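Local coordinates for protein dextranase (Pseudarthrobacter oxydans, PDB 6NZS) that hydrolyses internal alpha-1,6-glucosidic linkages in dextran, as a member of glycoside hydrolase family 49, at residues G370-K375 against V390-H395; I414-T419 against I489-L494; N422-N427 against T470-R475; T463-N468 against E531-G536; H501-N506 against A546-S551. All blocks are in the same frame, centred on the assembly; numbering follows the deposited sequence.

Contact 1. Residues G370-K375 against V390-H395; sequences GIELYK and VLKMYH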
# COMPACT_ATOMS: atom_id res chain seq x y z
N GLY A 370 0.61 5.11 2.44
CA GLY A 370 -0.60 4.32 2.52
C GLY A 370 -1.62 4.92 3.47
O GLY A 370 -1.65 6.14 3.71
N ILE A 371 -2.42 4.11 4.06
CA ILE A 371 -3.62 4.64 4.70
C ILE A 371 -3.35 4.96 6.17
O ILE A 371 -2.56 4.31 6.85
CB ILE A 371 -4.80 3.68 4.52
CG1 ILE A 371 -6.14 4.40 4.78
CG2 ILE A 371 -4.63 2.45 5.40
CD1 ILE A 371 -7.35 3.66 4.25
N GLU A 372 -4.04 5.99 6.65
CA GLU A 372 -4.13 6.30 8.07
C GLU A 372 -5.58 6.05 8.49
O GLU A 372 -6.49 6.73 8.00
CB GLU A 372 -3.73 7.76 8.31
CG GLU A 372 -3.74 8.17 9.79
CD GLU A 372 -3.19 9.57 10.03
OE1 GLU A 372 -2.46 10.09 9.15
OE2 GLU A 372 -3.49 10.15 11.10
N LEU A 373 -5.78 5.06 9.35
CA LEU A 373 -7.11 4.74 9.86
C LEU A 373 -7.33 5.53 11.15
O LEU A 373 -6.54 5.43 12.09
CB LEU A 373 -7.25 3.24 10.10
CG LEU A 373 -7.13 2.40 8.82
CD1 LEU A 373 -6.84 0.96 9.18
CD2 LEU A 373 -8.41 2.49 8.02
N TYR A 374 -8.41 6.31 11.18
CA TYR A 374 -8.69 7.16 12.32
C TYR A 374 -9.38 6.35 13.43
O TYR A 374 -9.75 5.19 13.25
CB TYR A 374 -9.42 8.43 11.86
CG TYR A 374 -8.46 9.28 11.04
CD1 TYR A 374 -8.20 8.98 9.70
CD2 TYR A 374 -7.76 10.32 11.62
CE1 TYR A 374 -7.28 9.72 8.95
CE2 TYR A 374 -6.84 11.07 10.88
CZ TYR A 374 -6.61 10.77 9.55
OH TYR A 374 -5.69 11.51 8.83
N LYS A 375 -9.51 6.96 14.61
CA LYS A 375 -9.95 6.21 15.78
C LYS A 375 -11.24 5.45 15.51
O LYS A 375 -12.19 5.99 14.94
CB LYS A 375 -10.15 7.17 16.96
CG LYS A 375 -10.57 6.44 18.23
CD LYS A 375 -10.73 7.39 19.41
CE LYS A 375 -11.15 6.63 20.65
NZ LYS A 375 -11.14 7.50 21.86
N VAL A 390 3.54 2.75 5.14
CA VAL A 390 2.45 2.03 4.49
C VAL A 390 1.20 2.01 5.37
O VAL A 390 0.11 2.41 4.94
CB VAL A 390 2.84 0.59 4.08
CG1 VAL A 390 1.70 -0.03 3.26
CG2 VAL A 390 4.15 0.56 3.30
N LEU A 391 1.35 1.51 6.59
CA LEU A 391 0.26 1.47 7.56
C LEU A 391 0.61 2.46 8.67
O LEU A 391 1.50 2.21 9.49
CB LEU A 391 0.08 0.06 8.12
CG LEU A 391 -0.30 -0.99 7.07
CD1 LEU A 391 -0.48 -2.34 7.74
CD2 LEU A 391 -1.56 -0.59 6.30
N LYS A 392 -0.12 3.58 8.70
CA LYS A 392 0.12 4.65 9.66
C LYS A 392 -0.79 4.39 10.85
O LYS A 392 -1.99 4.70 10.82
CB LYS A 392 -0.12 6.00 9.00
CG LYS A 392 0.97 6.33 7.97
CD LYS A 392 0.46 7.20 6.83
CE LYS A 392 0.25 8.64 7.27
NZ LYS A 392 0.12 9.59 6.13
N MET A 393 -0.21 3.81 11.90
CA MET A 393 -0.95 3.33 13.06
C MET A 393 -0.88 4.43 14.12
O MET A 393 -0.08 4.38 15.06
CB MET A 393 -0.36 2.01 13.55
CG MET A 393 -0.22 0.95 12.45
SD MET A 393 -1.72 0.67 11.49
CE MET A 393 -2.86 0.11 12.77
N TYR A 394 -1.73 5.43 13.95
CA TYR A 394 -1.65 6.65 14.74
C TYR A 394 -2.83 6.83 15.68
O TYR A 394 -2.92 7.88 16.33
CB TYR A 394 -1.58 7.88 13.82
CG TYR A 394 -0.35 7.98 12.93
CD1 TYR A 394 0.75 7.13 13.09
CD2 TYR A 394 -0.30 8.93 11.92
CE1 TYR A 394 1.87 7.24 12.26
CE2 TYR A 394 0.81 9.05 11.09
CZ TYR A 394 1.89 8.21 11.27
OH TYR A 394 2.98 8.33 10.42
N HIS A 395 -3.75 5.87 15.76
CA HIS A 395 -5.01 6.11 16.45
C HIS A 395 -5.47 4.87 17.21
O HIS A 395 -5.18 3.74 16.82
CB HIS A 395 -6.11 6.54 15.46
CG HIS A 395 -5.74 7.75 14.68
ND1 HIS A 395 -5.94 9.03 15.16
CD2 HIS A 395 -5.14 7.89 13.47
CE1 HIS A 395 -5.49 9.90 14.27
NE2 HIS A 395 -5.00 9.23 13.24
O HOH W 1 -1.80 8.98 3.76
O HOH W 2 -3.81 2.86 9.25
O HOH W 3 -2.60 11.00 6.43
O HOH W 4 -4.22 4.31 12.42
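In the parallel beta-helix of this family 49 hydrolase, segments 370-375 and 390-395 of consecutive coils are joined by a histidine-carboxylate hydrogen bond from His-395 to Glu-372. NE2 of His-395 donates to OE2 of Glu-372 over 2.8 Å on the anti lone pair of that oxygen, and the bond is nearly straight at 165°. The imidazole and carboxylate planes lie only 22° apart. CG of Glu-372 is anti to the backbone N (chi1 -178°), and the chain stays extended beyond it, which carries the acid across to the second coil. There OE2 also meets the edge of the Tyr-394 ring, 3.5 Å from CD2. CA of Tyr-374 lies over one face of the His-395 ring, 4.0 Å from its centroid, in a CH-pi contact. OE1 of Glu-372 stands 4.0 Å from NZ of Lys-392, beyond a salt bridge, but one water joins the two; the ammonium has its salt bridge with Asp-369. Between the backbones, Lys-392 N donates to Ile-371 O at 3.1 Å. Farther on, two waters bridge Leu-373 to Lys-392 O, filling in where the strands separate. Met-353 of strand 351-361 packs on Ile-371 and Leu-373, Ile-400 of strand 398-407 also reaches Leu-373, and strand 391-392 pairs on its other edge with strand 414-415.

Contact 2. Residues I414-T419 against I489-L494; sequences IQWGWT and IRVYAL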
# COMPACT_ATOMS: atom_id res chain seq x y z
N ILE A 414 5.17 -0.57 8.75
CA ILE A 414 4.27 -0.10 9.81
C ILE A 414 4.94 1.05 10.56
O ILE A 414 6.10 0.94 10.96
CB ILE A 414 3.95 -1.26 10.76
CG1 ILE A 414 3.02 -2.27 10.08
CG2 ILE A 414 3.35 -0.74 12.07
CD1 ILE A 414 3.15 -3.69 10.62
N GLN A 415 4.20 2.14 10.79
CA GLN A 415 4.72 3.34 11.45
C GLN A 415 3.79 3.77 12.57
O GLN A 415 2.58 3.88 12.36
CB GLN A 415 4.78 4.48 10.43
CG GLN A 415 5.29 5.81 10.98
CD GLN A 415 6.72 5.73 11.42
OE1 GLN A 415 7.03 5.72 12.61
NE2 GLN A 415 7.63 5.63 10.45
N TRP A 416 4.34 4.05 13.76
CA TRP A 416 3.57 4.73 14.80
C TRP A 416 4.33 5.88 15.45
O TRP A 416 3.83 6.47 16.42
CB TRP A 416 3.01 3.76 15.86
CG TRP A 416 4.00 3.12 16.78
CD1 TRP A 416 4.53 3.64 17.93
CD2 TRP A 416 4.57 1.80 16.65
NE1 TRP A 416 5.39 2.74 18.51
CE2 TRP A 416 5.43 1.60 17.75
CE3 TRP A 416 4.42 0.77 15.71
CZ2 TRP A 416 6.14 0.42 17.93
CZ3 TRP A 416 5.13 -0.41 15.89
CH2 TRP A 416 5.99 -0.57 16.99
N GLY A 417 5.50 6.25 14.92
CA GLY A 417 6.29 7.34 15.47
C GLY A 417 6.04 8.69 14.82
O GLY A 417 4.89 9.03 14.51
N TRP A 418 7.12 9.45 14.63
CA TRP A 418 7.16 10.82 14.08
C TRP A 418 6.78 11.90 15.09
O TRP A 418 7.29 13.02 15.01
CB TRP A 418 6.33 10.99 12.80
CG TRP A 418 6.83 10.26 11.57
CD1 TRP A 418 6.14 9.32 10.85
CD2 TRP A 418 8.08 10.46 10.88
NE1 TRP A 418 6.89 8.91 9.77
CE2 TRP A 418 8.08 9.59 9.77
CE3 TRP A 418 9.20 11.28 11.11
CZ2 TRP A 418 9.16 9.52 8.89
CZ3 TRP A 418 10.26 11.21 10.22
CH2 TRP A 418 10.24 10.32 9.13
N THR A 419 5.84 11.62 15.99
CA THR A 419 5.47 12.53 17.06
C THR A 419 5.08 11.69 18.27
O THR A 419 4.75 10.51 18.12
CB THR A 419 4.27 13.43 16.69
OG1 THR A 419 3.06 12.66 16.65
CG2 THR A 419 4.44 14.15 15.37
N ILE A 489 12.70 -4.25 13.26
CA ILE A 489 11.98 -3.27 14.07
C ILE A 489 12.92 -2.21 14.62
O ILE A 489 13.98 -2.53 15.17
CB ILE A 489 11.18 -3.97 15.20
CG1 ILE A 489 10.39 -2.95 16.01
CG2 ILE A 489 12.09 -4.79 16.10
CD1 ILE A 489 9.26 -3.58 16.83
N ARG A 490 12.53 -0.94 14.48
CA ARG A 490 13.26 0.16 15.11
C ARG A 490 12.25 1.04 15.82
O ARG A 490 11.41 1.67 15.17
CB ARG A 490 14.09 0.96 14.12
CG ARG A 490 15.40 0.26 13.77
CD ARG A 490 16.19 0.97 12.68
NE ARG A 490 17.20 0.04 12.19
CZ ARG A 490 17.91 0.19 11.08
NH1 ARG A 490 17.77 1.27 10.33
NH2 ARG A 490 18.77 -0.75 10.72
N VAL A 491 12.33 1.08 17.15
CA VAL A 491 11.44 1.90 17.96
C VAL A 491 12.27 2.99 18.61
O VAL A 491 13.04 2.72 19.54
CB VAL A 491 10.70 1.05 19.00
CG1 VAL A 491 9.86 1.93 19.93
CG2 VAL A 491 9.82 0.00 18.31
N TYR A 492 12.12 4.22 18.13
CA TYR A 492 12.61 5.40 18.83
C TYR A 492 11.41 5.96 19.58
O TYR A 492 10.56 6.63 18.99
CB TYR A 492 13.24 6.39 17.84
CG TYR A 492 14.28 5.67 17.01
CD1 TYR A 492 15.54 5.37 17.52
CD2 TYR A 492 13.97 5.21 15.73
CE1 TYR A 492 16.47 4.67 16.77
CE2 TYR A 492 14.88 4.52 14.98
CZ TYR A 492 16.13 4.25 15.50
OH TYR A 492 17.03 3.54 14.74
N ALA A 493 11.31 5.61 20.86
CA ALA A 493 10.08 5.85 21.61
C ALA A 493 9.94 7.33 21.94
O ALA A 493 10.76 7.90 22.67
CB ALA A 493 10.06 5.02 22.89
N LEU A 494 8.89 7.95 21.40
CA LEU A 494 8.56 9.34 21.68
C LEU A 494 7.48 9.47 22.73
O LEU A 494 7.11 10.59 23.09
CB LEU A 494 8.14 10.05 20.39
CG LEU A 494 9.20 10.06 19.27
CD1 LEU A 494 8.60 10.64 17.99
CD2 LEU A 494 10.43 10.86 19.70
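The chain runs in much the same direction in both segments, 30° apart where they touch, and comes together at Thr-419 and Leu-494, whose CA atoms are 6.4 Å apart. In the parallel beta-helix these are not adjacent coils: strand 450-452 lies between strands 414-415 and 489-493, so the contact is made by side chains reaching past it. Trp-416 does this in the interior of the beta-helix, and Leu-494 does it at the other end of the contact. CG of Trp-416 sits between the backbone N and the carbonyl carbon (chi1 70°), and the six-membered end of the indole approaches the other strand obliquely, with CZ2 3.7 Å from CG2 of Val-491. The neighbouring ring atom CH2 is 4.4 Å from CD1 of Ile-489. Val-471 and Met-474 of strand 469-482 also pack on this indole. Leu-494 points towards the first segment and lays CD1 against its backbone, 3.5 Å from Thr-419 N and 3.6 Å from the carbonyl carbon of Trp-418. The turn that Leu-494 meets is braced from within by Gln-415, whose amide also bonds to Asn-451 and Ser-453 of the intervening coil. Its OE1 accepts from Gly-417 N at 2.8 Å, in the carbonyl plane and on a lone pair.

Contact 3. Residues N422-N427 against T470-R475; sequences NIDNVN and TVKNMR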
# COMPACT_ATOMS: atom_id res chain seq x y z
N ASN A 422 -0.95 9.33 21.71
CA ASN A 422 -1.76 8.59 22.67
C ASN A 422 -2.56 7.55 21.88
O ASN A 422 -3.47 7.91 21.12
CB ASN A 422 -2.70 9.53 23.43
CG ASN A 422 -1.98 10.33 24.49
OD1 ASN A 422 -1.18 9.79 25.25
ND2 ASN A 422 -2.27 11.63 24.55
N ILE A 423 -2.20 6.28 22.03
CA ILE A 423 -2.79 5.18 21.27
C ILE A 423 -3.06 4.02 22.21
O ILE A 423 -2.21 3.67 23.04
CB ILE A 423 -1.84 4.71 20.15
CG1 ILE A 423 -1.54 5.84 19.18
CG2 ILE A 423 -2.44 3.51 19.43
CD1 ILE A 423 -0.44 5.50 18.18
N ASP A 424 -4.23 3.40 22.06
CA ASP A 424 -4.62 2.22 22.82
C ASP A 424 -5.45 1.32 21.92
O ASP A 424 -6.29 1.81 21.16
CB ASP A 424 -5.44 2.67 24.04
CG ASP A 424 -5.68 1.56 25.07
OD1 ASP A 424 -5.18 0.43 24.95
OD2 ASP A 424 -6.41 1.85 26.05
N ASN A 425 -5.21 0.01 21.99
CA ASN A 425 -6.09 -1.01 21.42
C ASN A 425 -6.02 -1.05 19.90
O ASN A 425 -6.97 -0.70 19.20
CB ASN A 425 -7.54 -0.85 21.90
CG ASN A 425 -8.45 -1.96 21.41
OD1 ASN A 425 -8.04 -3.12 21.34
ND2 ASN A 425 -9.68 -1.61 21.05
N VAL A 426 -4.89 -1.53 19.38
CA VAL A 426 -4.67 -1.66 17.95
C VAL A 426 -4.39 -3.13 17.65
O VAL A 426 -3.60 -3.77 18.36
CB VAL A 426 -3.50 -0.77 17.50
CG1 VAL A 426 -3.11 -1.07 16.06
CG2 VAL A 426 -3.87 0.70 17.65
N ASN A 427 -5.03 -3.66 16.61
CA ASN A 427 -4.88 -5.07 16.25
C ASN A 427 -4.70 -5.17 14.75
O ASN A 427 -5.60 -4.79 13.99
CB ASN A 427 -6.10 -5.88 16.68
CG ASN A 427 -6.21 -6.02 18.19
OD1 ASN A 427 -6.90 -5.24 18.86
ND2 ASN A 427 -5.51 -7.01 18.74
N THR A 470 1.18 8.11 25.89
CA THR A 470 1.34 6.67 25.98
C THR A 470 0.83 5.99 24.72
O THR A 470 -0.30 6.23 24.29
CB THR A 470 0.60 6.11 27.20
OG1 THR A 470 1.06 6.78 28.38
CG2 THR A 470 0.88 4.63 27.35
N VAL A 471 1.68 5.13 24.14
CA VAL A 471 1.30 4.20 23.08
C VAL A 471 1.26 2.82 23.71
O VAL A 471 2.28 2.33 24.22
CB VAL A 471 2.32 4.26 21.93
CG1 VAL A 471 2.08 3.15 20.92
CG2 VAL A 471 2.28 5.63 21.27
N LYS A 472 0.10 2.17 23.69
CA LYS A 472 -0.02 0.91 24.41
C LYS A 472 -1.01 -0.04 23.74
O LYS A 472 -1.90 0.36 22.99
CB LYS A 472 -0.41 1.13 25.88
CG LYS A 472 -1.77 1.78 26.06
CD LYS A 472 -2.07 1.99 27.53
CE LYS A 472 -3.46 2.55 27.72
NZ LYS A 472 -3.71 2.90 29.15
N ASN A 473 -0.83 -1.33 24.05
CA ASN A 473 -1.80 -2.36 23.69
C ASN A 473 -1.98 -2.45 22.18
O ASN A 473 -3.09 -2.34 21.65
CB ASN A 473 -3.13 -2.15 24.42
CG ASN A 473 -2.98 -2.25 25.92
OD1 ASN A 473 -2.25 -3.10 26.43
ND2 ASN A 473 -3.67 -1.37 26.64
N MET A 474 -0.87 -2.63 21.48
CA MET A 474 -0.86 -2.81 20.03
C MET A 474 -0.35 -4.21 19.76
O MET A 474 0.73 -4.58 20.22
CB MET A 474 0.04 -1.77 19.36
CG MET A 474 -0.29 -0.35 19.75
SD MET A 474 0.14 0.82 18.45
CE MET A 474 1.90 0.58 18.36
N ARG A 475 -1.14 -4.98 19.02
CA ARG A 475 -0.81 -6.37 18.70
C ARG A 475 -0.74 -6.54 17.19
O ARG A 475 -1.67 -6.17 16.47
CB ARG A 475 -1.86 -7.32 19.28
CG ARG A 475 -1.55 -8.80 19.04
CD ARG A 475 -2.50 -9.68 19.85
NE ARG A 475 -2.19 -11.11 19.72
CZ ARG A 475 -1.51 -11.82 20.61
NH1 ARG A 475 -1.06 -11.24 21.72
NH2 ARG A 475 -1.29 -13.11 20.40
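Asp-424 and Asn-473 lie side by side, pointing the same way, between two adjacent parallel strands of the beta-helix. CG of Asp-424 is anti to the backbone N (chi1 -169°), beside the carbonyl carbon, and ND2 of Asn-473 donates to OD1 of Asp-424 over 2.9 Å. The acceptor lies in the amide plane, whereas the donor comes to the syn side of the carboxylate from 32° out of its plane. Lys-472 crosses the same acid obliquely: its CE rests 3.5 Å from OD2 of Asp-424, while NZ stays at 4.2 Å from that oxygen, opposite in charge but beyond a salt bridge. An alanine in place of Asp-424 would probably leave ND2 of Asn-473 without this acceptor and Lys-472 with one acid fewer nearby. Backbone bonds hold the strands in register, among them Lys-472 N to Ile-423 O and Arg-475 N to Val-426 O, both 2.8 Å. One residue before Ile-423, OD1 of Asn-422 accepts from Thr-470 N at 3.0 Å, a side-chain oxygen in the backbone pairing. On the buried face Ile-423 lies beside Val-471 and Val-426 beside Met-474, near the indole of Trp-416. There SD of Met-474 slants across to CG2 of Ile-423 at 3.9 Å.

Contact 4. Residues T463-N468 against E531-G536; sequences TKADPN and EKVTIG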
# COMPACT_ATOMS: atom_id res chain seq x y z
N THR A 463 15.53 14.62 22.27
CA THR A 463 14.80 15.39 23.27
C THR A 463 13.40 15.79 22.81
O THR A 463 12.83 16.75 23.33
CB THR A 463 15.60 16.63 23.69
OG1 THR A 463 15.86 17.45 22.54
CG2 THR A 463 16.92 16.21 24.32
N LYS A 464 12.84 15.05 21.85
CA LYS A 464 11.55 15.38 21.25
C LYS A 464 10.42 14.50 21.75
O LYS A 464 9.32 14.55 21.19
CB LYS A 464 11.64 15.30 19.73
CG LYS A 464 12.75 16.15 19.11
CD LYS A 464 12.41 17.63 19.19
CE LYS A 464 11.53 18.07 18.04
NZ LYS A 464 11.17 19.53 18.15
N ALA A 465 10.65 13.70 22.79
CA ALA A 465 9.64 12.81 23.34
C ALA A 465 8.76 13.53 24.35
O ALA A 465 9.06 14.64 24.80
CB ALA A 465 10.30 11.59 23.99
N ASP A 466 7.64 12.89 24.71
CA ASP A 466 6.72 13.40 25.73
C ASP A 466 6.33 12.27 26.67
O ASP A 466 5.49 11.42 26.32
CB ASP A 466 5.48 14.01 25.08
CG ASP A 466 4.60 14.76 26.09
OD1 ASP A 466 4.84 14.64 27.30
OD2 ASP A 466 3.65 15.44 25.64
N PRO A 467 6.91 12.22 27.87
CA PRO A 467 6.55 11.16 28.83
C PRO A 467 5.10 11.21 29.29
O PRO A 467 4.65 10.25 29.93
CB PRO A 467 7.51 11.41 30.01
CG PRO A 467 8.61 12.26 29.45
CD PRO A 467 7.97 13.10 28.39
N ASN A 468 4.37 12.27 28.99
CA ASN A 468 2.96 12.37 29.35
C ASN A 468 2.04 11.85 28.26
O ASN A 468 0.83 12.10 28.32
CB ASN A 468 2.61 13.81 29.73
CG ASN A 468 3.40 14.30 30.93
OD1 ASN A 468 3.66 13.54 31.86
ND2 ASN A 468 3.79 15.56 30.90
N GLU A 531 13.58 14.22 30.96
CA GLU A 531 12.82 13.11 31.51
C GLU A 531 12.58 12.08 30.42
O GLU A 531 12.04 12.41 29.36
CB GLU A 531 11.49 13.61 32.06
CG GLU A 531 10.63 12.50 32.68
CD GLU A 531 9.27 12.99 33.12
OE1 GLU A 531 9.03 14.22 33.09
OE2 GLU A 531 8.43 12.14 33.49
N LYS A 532 12.98 10.83 30.68
CA LYS A 532 12.87 9.77 29.69
C LYS A 532 11.47 9.18 29.69
O LYS A 532 10.85 9.00 30.74
CB LYS A 532 13.85 8.64 30.02
CG LYS A 532 15.24 8.81 29.45
CD LYS A 532 15.94 7.47 29.27
CE LYS A 532 17.43 7.62 29.48
NZ LYS A 532 18.17 6.42 29.02
N VAL A 533 10.97 8.85 28.49
CA VAL A 533 9.81 7.98 28.42
C VAL A 533 10.18 6.61 28.98
O VAL A 533 11.36 6.23 29.06
CB VAL A 533 9.23 7.85 27.00
CG1 VAL A 533 8.92 9.21 26.43
CG2 VAL A 533 10.20 7.08 26.09
N THR A 534 9.16 5.85 29.36
CA THR A 534 9.34 4.51 29.89
C THR A 534 8.82 3.48 28.90
O THR A 534 7.84 3.73 28.18
CB THR A 534 8.62 4.35 31.23
OG1 THR A 534 7.21 4.48 31.02
CG2 THR A 534 9.07 5.43 32.20
N ILE A 535 9.49 2.34 28.84
CA ILE A 535 8.97 1.16 28.17
C ILE A 535 8.56 0.17 29.26
O ILE A 535 9.32 -0.06 30.21
CB ILE A 535 9.99 0.53 27.21
CG1 ILE A 535 10.44 1.58 26.20
CG2 ILE A 535 9.38 -0.67 26.51
CD1 ILE A 535 11.62 1.14 25.39
N GLY A 536 7.35 -0.36 29.14
CA GLY A 536 6.84 -1.24 30.16
C GLY A 536 7.74 -2.43 30.42
O GLY A 536 8.56 -2.83 29.59
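Pro-467 sets an apolar ring against the carboxylate side chain and the backbone carbonyl oxygen of Glu-531, where two loops that leave the coils of the parallel beta-helix meet. CG of the proline comes 3.4 Å from O of Glu-531, and the same ring carbon is 3.8 Å from that residue's CD. The side chains cross obliquely. CG of Glu-531 is anti to the backbone N (chi1 -179°), and beyond it the chain stays extended past the ring, with OE2 3.7 Å from CB of Pro-467. The methylenes and the flat acid group thus cover the proline, while the carboxylate makes only van der Waals contact with it. Deeper in, Val-533 supplies the apolar half of the contact through a single methyl. Its CG1 packs 3.7 Å from CB of Ala-465 and 3.9 Å from CA of Pro-467, filling the angle where the first loop bends into strand 469-482. Ala-465 bonds through its backbone to Thr-526, in the same connection as 531-536, and Asp-466 to Leu-494 of the coil between; Thr-534 N bonds to OD1 of Asp-496 of that coil. The corner itself is an Asx turn: OD1 of Asp-466 accepts from Asn-468 N at 2.9 Å, the donor standing well above the carboxylate plane.

Contact 5. Residues H501-N506 against A546-S551; sequences HVKNLN and ALENYS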
# COMPACT_ATOMS: atom_id res chain seq x y z
N HIS A 501 2.93 -6.20 21.08
CA HIS A 501 3.11 -7.62 20.82
C HIS A 501 3.28 -7.82 19.32
O HIS A 501 2.44 -7.37 18.54
CB HIS A 501 1.91 -8.42 21.34
CG HIS A 501 2.21 -9.86 21.57
ND1 HIS A 501 2.35 -10.40 22.83
CD2 HIS A 501 2.38 -10.89 20.70
CE1 HIS A 501 2.60 -11.70 22.72
NE2 HIS A 501 2.62 -12.02 21.44
N VAL A 502 4.36 -8.50 18.93
CA VAL A 502 4.62 -8.87 17.54
C VAL A 502 4.73 -10.39 17.51
O VAL A 502 5.72 -10.95 18.00
CB VAL A 502 5.89 -8.21 16.99
CG1 VAL A 502 6.10 -8.59 15.52
CG2 VAL A 502 5.82 -6.69 17.15
N LYS A 503 3.72 -11.05 16.96
CA LYS A 503 3.65 -12.50 16.93
C LYS A 503 3.77 -12.99 15.49
O LYS A 503 3.07 -12.51 14.60
CB LYS A 503 2.33 -13.01 17.54
CG LYS A 503 2.26 -14.52 17.62
CD LYS A 503 1.03 -14.99 18.40
CE LYS A 503 1.02 -16.51 18.52
NZ LYS A 503 -0.02 -17.00 19.47
N ASN A 504 4.66 -13.95 15.27
CA ASN A 504 4.88 -14.54 13.94
C ASN A 504 5.27 -13.49 12.90
O ASN A 504 4.76 -13.48 11.77
CB ASN A 504 3.70 -15.40 13.47
CG ASN A 504 4.06 -16.22 12.23
OD1 ASN A 504 5.22 -16.58 12.02
ND2 ASN A 504 3.06 -16.50 11.39
N LEU A 505 6.19 -12.60 13.28
CA LEU A 505 6.97 -11.87 12.28
C LEU A 505 7.95 -12.88 11.71
O LEU A 505 8.93 -13.25 12.37
CB LEU A 505 7.70 -10.70 12.92
CG LEU A 505 8.74 -10.01 12.03
CD1 LEU A 505 8.08 -9.45 10.77
CD2 LEU A 505 9.49 -8.93 12.78
N ASN A 506 7.69 -13.36 10.49
CA ASN A 506 8.51 -14.38 9.86
C ASN A 506 9.15 -13.78 8.62
O ASN A 506 8.45 -13.37 7.68
CB ASN A 506 7.73 -15.66 9.58
CG ASN A 506 6.57 -15.47 8.62
OD1 ASN A 506 6.68 -15.79 7.44
ND2 ASN A 506 5.43 -15.00 9.14
N ALA A 546 6.99 -7.58 23.13
CA ALA A 546 7.01 -9.04 23.03
C ALA A 546 7.24 -9.43 21.57
O ALA A 546 6.45 -9.07 20.70
CB ALA A 546 5.70 -9.64 23.53
N LEU A 547 8.31 -10.18 21.31
CA LEU A 547 8.58 -10.79 20.00
C LEU A 547 8.36 -12.29 20.16
O LEU A 547 9.27 -13.01 20.59
CB LEU A 547 9.99 -10.48 19.53
CG LEU A 547 10.35 -8.99 19.55
CD1 LEU A 547 11.82 -8.77 19.18
CD2 LEU A 547 9.45 -8.17 18.65
N GLU A 548 7.18 -12.76 19.80
CA GLU A 548 6.81 -14.17 19.93
C GLU A 548 6.88 -14.82 18.56
O GLU A 548 6.21 -14.38 17.63
CB GLU A 548 5.39 -14.29 20.49
CG GLU A 548 4.94 -15.72 20.68
CD GLU A 548 3.53 -15.83 21.23
OE1 GLU A 548 2.88 -14.79 21.44
OE2 GLU A 548 3.08 -16.97 21.45
N ASN A 549 7.71 -15.86 18.42
CA ASN A 549 7.89 -16.53 17.13
C ASN A 549 8.34 -15.56 16.05
O ASN A 549 7.88 -15.62 14.91
CB ASN A 549 6.64 -17.30 16.69
CG ASN A 549 6.20 -18.29 17.72
OD1 ASN A 549 7.02 -18.84 18.46
ND2 ASN A 549 4.89 -18.54 17.78
N TYR A 550 9.22 -14.64 16.42
CA TYR A 550 10.00 -13.89 15.44
C TYR A 550 11.00 -14.85 14.82
O TYR A 550 11.75 -15.51 15.55
CB TYR A 550 10.70 -12.74 16.17
CG TYR A 550 11.83 -12.02 15.45
CD1 TYR A 550 11.80 -11.83 14.06
CD2 TYR A 550 12.91 -11.52 16.16
CE1 TYR A 550 12.82 -11.15 13.42
CE2 TYR A 550 13.94 -10.85 15.53
CZ TYR A 550 13.89 -10.67 14.16
OH TYR A 550 14.92 -10.01 13.54
N SER A 551 10.98 -14.98 13.50
CA SER A 551 11.85 -15.96 12.85
C SER A 551 12.50 -15.37 11.62
O SER A 551 11.95 -14.49 10.95
CB SER A 551 11.09 -17.25 12.47
OG SER A 551 10.13 -17.02 11.44
O HOH W 5 0.29 -15.21 21.95
O HOH W 6 7.74 -17.18 12.73
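His-501 and Glu-548 face each other across two neighbouring parallel strands, NE2 of the histidine donating to OE1 of the glutamate over 2.8 Å. The oxygen lies in the imidazole plane, but the carboxylate is turned 71° from that ring. CG of His-501 is anti to the backbone N (chi1 -159°), and CB of Ala-546 covers one face of the ring in a CH-pi contact, 3.9 Å from its centroid. Lys-503 lies beside Glu-548 and points the same way; NZ to OE2 is a long salt bridge of 3.7 Å, and a water links NZ to OE1. An alanine at His-501 would probably leave OE1 of Glu-548 without its imidazole donor and the methyl of Ala-546 without the ring face it packs on. In the next shell, OE2 of Glu-548 bonds to Thr-587 at the C terminus, and Trp-585 packs on Ala-546 and Glu-548. On the opposite, buried face CB of Val-502 meets CD2 of Leu-547 at 3.9 Å. Farther along, CD2 of Leu-505 lies beside CD1 of Tyr-550. The strands keep register through bonds such as Val-502 N to Ala-546 O at 2.8 Å. Asn-504 and Asn-549 pair in register with left-handed backbone angles, bending both chains at the same level, as in a parallel beta-helix.

In the fold
Following the chain, contact 1 is the first to close, joining 370-375 to 390-395 over a 14-residue connection, so that equivalent positions on successive coils, 20 residues apart, are joined. Contact 2 then opens at 414 and closes at 489-494, with contact 3 (422-427 with 470-475) nested inside it; Trp-416 of contact 2 packs on Met-474 of contact 3. Contact 4 opens at 463 and closes at 531-536, crossing both, and meets contact 2 at Leu-494. Contact 5 opens at 501, inside the loop of contact 4, and crosses it by closing at 546-551; its strand 495-507 neighbours strand 469-482 of contact 3. Together they tie successive coils, their buried interior and their corner loops towards the C-terminal end of the beta-helix.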